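Local coordinates for putative uncharacterized protein (PDB 4R12) that probably serves as the membrane-anchored, putatively substrate-recruiting subunit of gamma-secretase, the complex that cleaves proteins such as Notch receptors within the membrane, at residues V217-D222 and V242-V247; P303-L308 and L545-S550; Q360-Y365 and I370-T375; S464-F469 and T475-E480. All coordinates share one frame; numbering follows the deposited sequence.

Interaction 1: V217-D222 and V242-V247; sequences VMLPFD and VTLLSV
Leu244 turns its CG away from its own backbone N (chi1 -170°), which carries the side chain off helix 234-252 and spreads its two methyls over strand 214-220, CD1 to Val217 and CD2 to Leu219. Leu219 comes to meet it from a torsion that leucine seldom uses: at chi1 56° its CG is wedged between the backbone N and the carbonyl carbon, and CD2 is thereby laid along the flank of Leu244. The leucines run antiparallel alongside one another, and the end of Leu219 lies at the root of Leu244. Leu219 CD2 is 3.6 Å from Leu244 CB and also lies against Leu244 CD2 at 3.7 Å. Val217 contributes a single methyl; its CG1 touches Leu244 CD1 at 3.7 Å, with the two side chains crossing at a slant. One helix residue thus bridges two strand residues on the same face of the strand, while Met218 between them points away and rests on Trp268. The contact is wholly apolar and buried. One turn of the helix beside Leu244 is tied internally, for Val242 O accepts both Ser246 N and Ser246 OG, from opposite faces of its carbonyl plane, the hydroxyl at 2.7 Å. Thr243 and Leu245, the neighbours of Leu244, reach helices 427-441 and 500-512, respectively. Strand 214-220 also pairs in parallel with strand 262-268, which follows this helix, and the whole matches a beta-alpha-beta crossover of the zinc-exopeptidase-like alpha/beta fold of the nicastrin large lobe.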
# COMPACT_ATOMS: atom_id res chain seq x y z
N VAL A 217 -10.97 -13.91 -3.53
CA VAL A 217 -9.61 -13.98 -3.00
C VAL A 217 -9.01 -12.59 -3.11
O VAL A 217 -8.91 -12.04 -4.19
CB VAL A 217 -8.76 -15.00 -3.77
CG1 VAL A 217 -7.35 -15.05 -3.21
CG2 VAL A 217 -9.42 -16.38 -3.75
N MET A 218 -8.61 -12.00 -1.99
CA MET A 218 -8.32 -10.57 -1.98
C MET A 218 -7.19 -10.20 -1.05
O MET A 218 -6.78 -11.01 -0.20
CB MET A 218 -9.57 -9.80 -1.56
CG MET A 218 -9.90 -9.98 -0.09
SD MET A 218 -11.60 -9.46 0.22
CE MET A 218 -11.56 -9.24 2.00
N LEU A 219 -6.72 -8.97 -1.19
CA LEU A 219 -5.68 -8.43 -0.33
C LEU A 219 -5.67 -6.91 -0.46
O LEU A 219 -6.16 -6.36 -1.46
CB LEU A 219 -4.30 -9.00 -0.68
CG LEU A 219 -3.75 -8.89 -2.11
CD1 LEU A 219 -3.20 -7.49 -2.43
CD2 LEU A 219 -2.66 -9.96 -2.32
N PRO A 220 -5.12 -6.23 0.55
CA PRO A 220 -4.87 -4.80 0.46
C PRO A 220 -3.49 -4.57 -0.16
O PRO A 220 -2.51 -5.04 0.41
CB PRO A 220 -4.92 -4.34 1.92
CG PRO A 220 -4.40 -5.54 2.69
CD PRO A 220 -4.84 -6.77 1.90
N PHE A 221 -3.39 -3.90 -1.30
CA PHE A 221 -2.04 -3.75 -1.89
C PHE A 221 -1.37 -2.42 -1.55
O PHE A 221 -0.15 -2.28 -1.76
CB PHE A 221 -2.06 -3.97 -3.41
CG PHE A 221 -2.65 -2.84 -4.23
CD1 PHE A 221 -1.84 -1.82 -4.74
CD2 PHE A 221 -4.00 -2.84 -4.57
CE1 PHE A 221 -2.37 -0.81 -5.53
CE2 PHE A 221 -4.54 -1.84 -5.35
CZ PHE A 221 -3.72 -0.82 -5.84
N ASP A 222 -2.10 -1.45 -1.01
CA ASP A 222 -1.46 -0.18 -0.67
C ASP A 222 -0.67 -0.30 0.64
O ASP A 222 -0.90 -1.21 1.45
CB ASP A 222 -2.48 0.96 -0.58
CG ASP A 222 -3.48 0.78 0.55
OD1 ASP A 222 -4.09 -0.30 0.63
OD2 ASP A 222 -3.65 1.72 1.36
N VAL A 242 2.75 -9.85 -4.61
CA VAL A 242 3.53 -10.72 -5.49
C VAL A 242 2.98 -12.14 -5.50
O VAL A 242 2.86 -12.80 -6.55
CB VAL A 242 5.01 -10.75 -5.06
CG1 VAL A 242 5.78 -11.82 -5.81
CG2 VAL A 242 5.65 -9.39 -5.28
N THR A 243 2.66 -12.61 -4.30
CA THR A 243 2.11 -13.94 -4.11
C THR A 243 0.85 -14.14 -4.93
O THR A 243 0.75 -15.07 -5.74
CB THR A 243 1.78 -14.21 -2.62
OG1 THR A 243 2.99 -14.16 -1.85
CG2 THR A 243 1.13 -15.60 -2.46
N LEU A 244 -0.13 -13.25 -4.74
CA LEU A 244 -1.42 -13.43 -5.41
C LEU A 244 -1.31 -13.27 -6.93
O LEU A 244 -1.94 -14.03 -7.69
CB LEU A 244 -2.46 -12.47 -4.86
CG LEU A 244 -3.88 -12.77 -5.35
CD1 LEU A 244 -4.24 -14.24 -5.07
CD2 LEU A 244 -4.88 -11.83 -4.66
N LEU A 245 -0.52 -12.31 -7.40
CA LEU A 245 -0.28 -12.23 -8.85
C LEU A 245 0.39 -13.51 -9.37
O LEU A 245 0.07 -13.97 -10.47
CB LEU A 245 0.56 -10.99 -9.22
CG LEU A 245 -0.18 -9.66 -9.06
CD1 LEU A 245 0.81 -8.48 -9.12
CD2 LEU A 245 -1.25 -9.50 -10.16
N SER A 246 1.30 -14.09 -8.58
CA SER A 246 2.00 -15.30 -9.01
C SER A 246 1.08 -16.53 -8.96
O SER A 246 1.17 -17.43 -9.80
CB SER A 246 3.26 -15.52 -8.16
OG SER A 246 4.13 -14.40 -8.27
N VAL A 247 0.17 -16.54 -7.99
CA VAL A 247 -0.90 -17.53 -7.94
C VAL A 247 -1.77 -17.45 -9.20
O VAL A 247 -2.08 -18.46 -9.82
CB VAL A 247 -1.78 -17.32 -6.68
CG1 VAL A 247 -3.13 -18.03 -6.82
CG2 VAL A 247 -1.05 -17.82 -5.42

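Interaction 2: P303-L308 and L545-S550; sequences PPRADL and LHNALS
Pro304 and Asn547 meet through water: one molecule donates to Pro304 O at 3.0 Å and accepts from Asn547 ND2 at 2.8 Å. A second accepts from Ala306 N and gives a weak bond to Asn547 OD1, so both ends of the amide face the loop through solvent. Farther along, a third water donates to Asp307 OD2 at 2.8 Å and accepts from Leu545 N at 2.9 Å. Direct contacts are sparse and long, the nearest being Asp307 CB to Leu545 O at 4.4 Å. Behind this layer, Arg305 curls back so that NH1 binds Pro304 O at 2.9 Å; the oxygen lies in the guanidinium plane, although the donor stands well above the carbonyl plane. Asp284 of helix 276-287 joins the two sides, forming a salt bridge with Arg305 NE and a hydrogen bond with His546 NE2. Asn547 is held by Gln198 and Tyr280, while Asp307 binds His544 and the backbone of Ala309, the first residue of helix 309-313. In this alpha/beta fold, strand 542-548 pairs antiparallel with strand 192-203 through His546 and Ala548, while bridging waters join it to the loop before helix 309-313.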
# COMPACT_ATOMS: atom_id res chain seq x y z
N PRO A 303 -24.48 8.70 -11.38
CA PRO A 303 -23.18 9.18 -10.91
C PRO A 303 -22.04 8.54 -11.71
O PRO A 303 -22.22 7.46 -12.25
CB PRO A 303 -23.14 8.73 -9.45
CG PRO A 303 -24.05 7.55 -9.39
CD PRO A 303 -25.11 7.75 -10.44
N PRO A 304 -20.90 9.23 -11.80
CA PRO A 304 -19.84 8.74 -12.69
C PRO A 304 -19.20 7.44 -12.23
O PRO A 304 -18.74 7.32 -11.09
CB PRO A 304 -18.82 9.89 -12.68
CG PRO A 304 -19.15 10.71 -11.49
CD PRO A 304 -20.61 10.56 -11.24
N ARG A 305 -19.21 6.46 -13.13
CA ARG A 305 -18.43 5.23 -13.00
C ARG A 305 -17.85 4.90 -14.38
O ARG A 305 -18.58 4.82 -15.37
CB ARG A 305 -19.28 4.07 -12.50
CG ARG A 305 -19.93 4.30 -11.14
CD ARG A 305 -18.92 4.31 -10.00
NE ARG A 305 -19.61 4.25 -8.71
CZ ARG A 305 -20.06 5.32 -8.06
NH1 ARG A 305 -19.89 6.53 -8.58
NH2 ARG A 305 -20.68 5.18 -6.90
N ALA A 306 -16.54 4.70 -14.43
CA ALA A 306 -15.88 4.47 -15.70
C ALA A 306 -16.08 3.04 -16.23
O ALA A 306 -15.72 2.74 -17.37
CB ALA A 306 -14.39 4.78 -15.56
N ASP A 307 -16.64 2.17 -15.41
CA ASP A 307 -16.76 0.75 -15.77
C ASP A 307 -17.88 0.09 -14.96
O ASP A 307 -17.84 0.09 -13.73
CB ASP A 307 -15.42 0.04 -15.52
CG ASP A 307 -15.34 -1.34 -16.17
OD1 ASP A 307 -16.40 -1.93 -16.48
OD2 ASP A 307 -14.21 -1.83 -16.36
N LEU A 308 -18.88 -0.46 -15.65
CA LEU A 308 -20.07 -0.98 -14.98
C LEU A 308 -20.08 -2.51 -14.84
O LEU A 308 -21.10 -3.09 -14.49
CB LEU A 308 -21.33 -0.52 -15.72
CG LEU A 308 -21.67 0.97 -15.62
CD1 LEU A 308 -22.83 1.33 -16.53
CD2 LEU A 308 -21.98 1.34 -14.18
N LEU A 545 -10.88 -1.66 -13.11
CA LEU A 545 -10.60 -0.70 -12.05
C LEU A 545 -11.87 -0.35 -11.28
O LEU A 545 -12.96 -0.34 -11.85
CB LEU A 545 -10.00 0.58 -12.64
CG LEU A 545 -8.68 0.44 -13.41
CD1 LEU A 545 -8.41 1.72 -14.19
CD2 LEU A 545 -7.55 0.17 -12.44
N HIS A 546 -11.72 -0.03 -10.00
CA HIS A 546 -12.83 0.54 -9.23
C HIS A 546 -12.35 1.61 -8.25
O HIS A 546 -11.30 1.45 -7.62
CB HIS A 546 -13.60 -0.55 -8.47
CG HIS A 546 -15.02 -0.16 -8.19
ND1 HIS A 546 -16.07 -0.57 -8.98
CD2 HIS A 546 -15.55 0.64 -7.24
CE1 HIS A 546 -17.19 -0.06 -8.52
NE2 HIS A 546 -16.91 0.68 -7.46
N ASN A 547 -13.12 2.70 -8.14
CA ASN A 547 -12.83 3.78 -7.20
C ASN A 547 -12.57 3.28 -5.77
O ASN A 547 -13.31 2.44 -5.25
CB ASN A 547 -14.00 4.77 -7.12
CG ASN A 547 -14.13 5.66 -8.35
OD1 ASN A 547 -13.22 5.75 -9.19
ND2 ASN A 547 -15.25 6.34 -8.44
N ALA A 548 -11.53 3.81 -5.14
CA ALA A 548 -11.26 3.58 -3.73
C ALA A 548 -11.19 4.95 -3.07
O ALA A 548 -10.20 5.67 -3.21
CB ALA A 548 -9.97 2.79 -3.53
N LEU A 549 -12.27 5.31 -2.37
CA LEU A 549 -12.51 6.67 -1.91
C LEU A 549 -13.48 6.63 -0.74
O LEU A 549 -14.47 5.90 -0.77
CB LEU A 549 -13.07 7.54 -3.04
CG LEU A 549 -13.50 8.99 -2.72
CD1 LEU A 549 -12.29 9.86 -2.40
CD2 LEU A 549 -14.30 9.61 -3.87
N SER A 550 -13.19 7.42 0.29
CA SER A 550 -14.04 7.47 1.47
C SER A 550 -15.46 7.83 1.09
O SER A 550 -15.69 8.67 0.22
CB SER A 550 -13.50 8.47 2.48
OG SER A 550 -14.36 8.55 3.61
O HOH W 1 -15.77 7.80 -10.76
O HOH W 2 -15.07 5.14 -11.87
O HOH W 3 -11.74 -0.76 -15.72

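Interaction 3: Q360-Y365 and I370-T375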
# COMPACT_ATOMS: atom_id res chain seq x y z
N GLN A 360 -4.65 -29.56 4.51
CA GLN A 360 -4.38 -30.69 3.65
C GLN A 360 -3.36 -30.35 2.56
O GLN A 360 -2.40 -31.08 2.36
CB GLN A 360 -5.67 -31.20 3.01
CG GLN A 360 -6.64 -31.87 3.98
CD GLN A 360 -8.02 -32.06 3.38
OE1 GLN A 360 -8.17 -32.15 2.15
NE2 GLN A 360 -9.04 -32.11 4.23
N VAL A 361 -3.59 -29.24 1.87
CA VAL A 361 -2.68 -28.86 0.80
C VAL A 361 -1.27 -28.63 1.35
O VAL A 361 -0.30 -29.09 0.77
CB VAL A 361 -3.17 -27.60 0.06
CG1 VAL A 361 -2.15 -27.18 -1.00
CG2 VAL A 361 -4.50 -27.88 -0.60
N ALA A 362 -1.18 -27.93 2.49
CA ALA A 362 0.11 -27.66 3.12
C ALA A 362 0.87 -28.93 3.52
O ALA A 362 2.11 -28.91 3.62
CB ALA A 362 -0.08 -26.77 4.36
N SER A 363 0.14 -30.02 3.75
CA SER A 363 0.74 -31.29 4.16
C SER A 363 0.89 -32.26 3.01
O SER A 363 1.36 -33.38 3.21
CB SER A 363 -0.12 -31.97 5.26
OG SER A 363 -0.29 -31.14 6.39
N SER A 364 0.47 -31.85 1.81
CA SER A 364 0.30 -32.78 0.69
C SER A 364 1.60 -33.21 0.01
O SER A 364 1.60 -34.17 -0.77
CB SER A 364 -0.63 -32.17 -0.36
OG SER A 364 -0.03 -31.01 -0.94
N TYR A 365 2.70 -32.51 0.29
CA TYR A 365 3.99 -32.83 -0.33
C TYR A 365 5.13 -32.73 0.67
O TYR A 365 5.11 -31.88 1.58
CB TYR A 365 4.25 -31.93 -1.56
CG TYR A 365 4.34 -30.44 -1.31
CD1 TYR A 365 3.23 -29.69 -0.94
CD2 TYR A 365 5.55 -29.76 -1.48
CE1 TYR A 365 3.32 -28.31 -0.74
CE2 TYR A 365 5.65 -28.38 -1.28
CZ TYR A 365 4.53 -27.66 -0.92
OH TYR A 365 4.64 -26.29 -0.72
N ILE A 370 5.80 -24.89 4.85
CA ILE A 370 4.71 -24.10 5.40
C ILE A 370 3.72 -24.98 6.16
O ILE A 370 3.35 -26.06 5.71
CB ILE A 370 3.96 -23.35 4.27
CG1 ILE A 370 4.89 -22.35 3.57
CG2 ILE A 370 2.71 -22.65 4.82
CD1 ILE A 370 5.39 -21.23 4.48
N THR A 371 3.32 -24.51 7.33
CA THR A 371 2.26 -25.16 8.09
C THR A 371 1.28 -24.09 8.57
O THR A 371 1.66 -22.92 8.72
CB THR A 371 2.82 -25.97 9.29
OG1 THR A 371 1.79 -26.76 9.87
CG2 THR A 371 3.40 -25.04 10.35
N PHE A 372 0.02 -24.47 8.78
CA PHE A 372 -0.99 -23.53 9.24
C PHE A 372 -1.39 -23.78 10.69
O PHE A 372 -1.54 -24.93 11.12
CB PHE A 372 -2.23 -23.58 8.34
CG PHE A 372 -2.00 -23.06 6.95
CD1 PHE A 372 -1.87 -21.69 6.72
CD2 PHE A 372 -1.91 -23.93 5.88
CE1 PHE A 372 -1.65 -21.19 5.43
CE2 PHE A 372 -1.69 -23.45 4.59
CZ PHE A 372 -1.57 -22.08 4.36
N LYS A 373 -1.55 -22.70 11.44
CA LYS A 373 -1.99 -22.76 12.82
C LYS A 373 -3.20 -21.87 13.05
O LYS A 373 -3.37 -20.86 12.37
CB LYS A 373 -0.86 -22.35 13.77
CG LYS A 373 0.17 -23.44 13.97
CD LYS A 373 1.40 -22.93 14.69
CE LYS A 373 2.52 -23.96 14.60
NZ LYS A 373 3.76 -23.51 15.28
N PRO A 374 -4.05 -22.25 14.01
CA PRO A 374 -5.13 -21.35 14.37
C PRO A 374 -4.62 -20.18 15.20
O PRO A 374 -3.58 -20.29 15.86
CB PRO A 374 -6.08 -22.25 15.19
CG PRO A 374 -5.19 -23.31 15.74
CD PRO A 374 -4.15 -23.56 14.68
N THR A 375 -5.35 -19.07 15.17
CA THR A 375 -5.07 -17.98 16.09
C THR A 375 -5.67 -18.27 17.48
O THR A 375 -6.55 -19.12 17.61
CB THR A 375 -5.61 -16.64 15.55
OG1 THR A 375 -5.21 -15.59 16.42
CG2 THR A 375 -7.13 -16.67 15.42
O HOH W 4 2.04 -28.90 7.54
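The ring of Phe372 receives the methyl group of Ala362 obliquely along its CD2-CE2 bond, with Ala362 CB 3.7 Å from Phe372 CE2 and equally near Phe372 CD2. The ring gets there because its CG stands anti to the carbonyl carbon (chi1 -68°), which swings it from strand 370-374 to the end of helix 352-362; Leu358 and Asp359 of that helix, and Leu344 of strand 339-347, also touch it. A second ring, that of Tyr365, has Ser364 OG at its edge and in its plane, packs edge-to-face with Tyr432, and bonds through its hydroxyl to Asp429. Ser364 closes the helix end: its OG donates to Val361 O at 2.6 Å, in the carbonyl plane and on a lone pair, and its backbone N binds the same oxygen at 3.0 Å. Across the contact two carbonyls draw near, Ala362 O lying 3.7 Å from Ile370 O. Ser368 in the connection binds the first of these oxygens and, weakly, the second. At the outer side a water bonds Thr371 OG1 at 3.2 Å and Ser363 OG weakly. Helix and strand belong to one beta-alpha-beta unit with strand 339-347. Its short connection therefore combines a small apolar contact between a methyl and a ring with a serine hydroxyl shared by two carbonyl oxygens, bonded to one and weakly to the other, which may offset their like polarity.

Interaction 4: S464-F469 and T475-E480; sequences SSITCF and TYPLNE
Glu480 O is approached by three groups of residues 464-469. Ile466 N donates to it at 2.9 Å, nearly straight (164° at the hydrogen) but tilted 20° from the carbonyl plane, and Ser465 CA adds a CA-H...O contact at 3.3 Å. Ile466 CG2 also crowds this oxygen: with CG1 anti to the backbone N (chi1 -170°), CG2 falls between the backbone N and the carbonyl carbon, and from there it reaches Asn479 O at 3.7 Å as well. Ile466 is the centre of an inverse gamma turn, closed by a weak bond from Thr467 N to Ser465 O. The turn presents Ile466 O to Pro477 CG, 3.7 Å away, while the isoleucine side chain continues inward to Leu504 and Glu501 of helix 500-512. On the outer side, Thr467 CG2 lies next to Tyr476 OH at 3.5 Å, the two side chains lying alongside with their ends in one direction. The Tyr476 hydroxyl gives a weak bond of 3.3 Å to Glu480 OE2, which lies at the edge of the ring and in its plane. Pro477 CD covers one face of that ring, 3.3 Å above it and displaced from the ring centre. The disulfide from Cys468 to Cys461 fastens the first segment to helix 452-463. Chemically, one sound backbone bond supplies the polar tie between the segments, with apolar packing beneath it; the tyrosine-glutamate pair at the surface is looser and would be expected to leave the carboxylate largely charged.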
# COMPACT_ATOMS: atom_id res chain seq x y z
N SER A 464 12.13 -4.56 -4.25
CA SER A 464 13.45 -3.92 -4.37
C SER A 464 13.55 -2.82 -5.42
O SER A 464 14.03 -1.72 -5.13
CB SER A 464 14.53 -4.97 -4.72
OG SER A 464 14.93 -5.69 -3.57
N SER A 465 13.16 -3.12 -6.65
CA SER A 465 13.40 -2.20 -7.77
C SER A 465 12.36 -2.45 -8.87
O SER A 465 12.37 -3.50 -9.51
CB SER A 465 14.82 -2.37 -8.33
OG SER A 465 15.08 -1.42 -9.35
N ILE A 466 11.47 -1.49 -9.07
CA ILE A 466 10.26 -1.74 -9.83
C ILE A 466 10.48 -1.48 -11.34
O ILE A 466 9.83 -0.64 -11.97
CB ILE A 466 9.08 -0.90 -9.24
CG1 ILE A 466 7.75 -1.31 -9.86
CG2 ILE A 466 9.37 0.62 -9.31
CD1 ILE A 466 6.54 -0.95 -9.02
N THR A 467 11.37 -2.26 -11.92
CA THR A 467 11.75 -2.09 -13.32
C THR A 467 11.16 -3.17 -14.25
O THR A 467 11.44 -3.18 -15.45
CB THR A 467 13.28 -2.08 -13.44
OG1 THR A 467 13.80 -3.29 -12.85
CG2 THR A 467 13.86 -0.86 -12.69
N CYS A 468 10.35 -4.07 -13.70
CA CYS A 468 9.84 -5.22 -14.46
C CYS A 468 8.62 -4.86 -15.31
O CYS A 468 7.89 -3.93 -15.00
CB CYS A 468 9.48 -6.37 -13.53
SG CYS A 468 8.00 -6.07 -12.50
N PHE A 469 8.43 -5.62 -16.39
CA PHE A 469 7.25 -5.55 -17.24
C PHE A 469 6.93 -4.17 -17.77
O PHE A 469 5.77 -3.83 -18.01
CB PHE A 469 6.03 -6.10 -16.50
CG PHE A 469 6.16 -7.54 -16.15
CD1 PHE A 469 6.39 -8.48 -17.14
CD2 PHE A 469 6.10 -7.96 -14.83
CE1 PHE A 469 6.53 -9.82 -16.83
CE2 PHE A 469 6.23 -9.29 -14.51
CZ PHE A 469 6.46 -10.23 -15.51
N THR A 475 4.90 4.53 -19.86
CA THR A 475 5.87 5.43 -19.24
C THR A 475 6.89 4.62 -18.45
O THR A 475 6.67 3.45 -18.16
CB THR A 475 5.17 6.45 -18.28
OG1 THR A 475 4.36 5.74 -17.32
CG2 THR A 475 4.29 7.41 -19.06
N TYR A 476 8.02 5.24 -18.12
CA TYR A 476 8.98 4.66 -17.18
C TYR A 476 8.78 5.30 -15.80
O TYR A 476 8.53 6.50 -15.72
CB TYR A 476 10.41 4.89 -17.67
CG TYR A 476 11.39 3.87 -17.12
CD1 TYR A 476 12.04 4.07 -15.91
CD2 TYR A 476 11.64 2.69 -17.81
CE1 TYR A 476 12.92 3.13 -15.40
CE2 TYR A 476 12.52 1.74 -17.32
CZ TYR A 476 13.16 1.97 -16.11
OH TYR A 476 14.04 1.02 -15.62
N PRO A 477 8.87 4.51 -14.71
CA PRO A 477 8.63 5.12 -13.39
C PRO A 477 9.72 6.14 -12.98
O PRO A 477 10.90 5.87 -13.15
CB PRO A 477 8.63 3.91 -12.43
CG PRO A 477 9.43 2.86 -13.14
CD PRO A 477 9.13 3.06 -14.61
N LEU A 478 9.31 7.27 -12.43
CA LEU A 478 10.25 8.28 -11.94
C LEU A 478 11.07 7.78 -10.74
O LEU A 478 12.24 8.11 -10.58
CB LEU A 478 9.50 9.56 -11.56
CG LEU A 478 8.74 10.22 -12.71
CD1 LEU A 478 7.88 11.39 -12.23
CD2 LEU A 478 9.71 10.66 -13.82
N ASN A 479 10.43 6.96 -9.92
CA ASN A 479 11.04 6.41 -8.72
C ASN A 479 11.13 4.88 -8.85
O ASN A 479 10.11 4.20 -8.97
CB ASN A 479 10.23 6.83 -7.48
CG ASN A 479 10.78 6.25 -6.17
OD1 ASN A 479 11.87 5.70 -6.14
ND2 ASN A 479 10.00 6.40 -5.08
N GLU A 480 12.35 4.34 -8.85
CA GLU A 480 12.51 2.90 -9.02
C GLU A 480 12.37 2.16 -7.71
O GLU A 480 12.35 0.93 -7.69
CB GLU A 480 13.86 2.57 -9.66
CG GLU A 480 14.04 3.21 -11.04
CD GLU A 480 15.31 2.74 -11.75
OE1 GLU A 480 16.32 2.47 -11.06
OE2 GLU A 480 15.29 2.62 -12.99

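In the fold
Interactions 1 and 3 both lie within the large lobe, their centres about 19 Å apart, and both pack a helix on a strand; helix 427-441 touches residues of each. Interaction 4 follows them along the chain, its centre about 19 Å from that of interaction 1, and the two share helix 500-512 as a neighbour. Interaction 2, centred about 21 Å from interaction 1, spans the longest sequence separation: its loop opens after interaction 1, and interactions 3 and 4 are nested within it, at about 38 and 26 Å between centres. No two contacts touch. Interaction 2 brings strand 542-548, late in the chain, beside the loop 303-308.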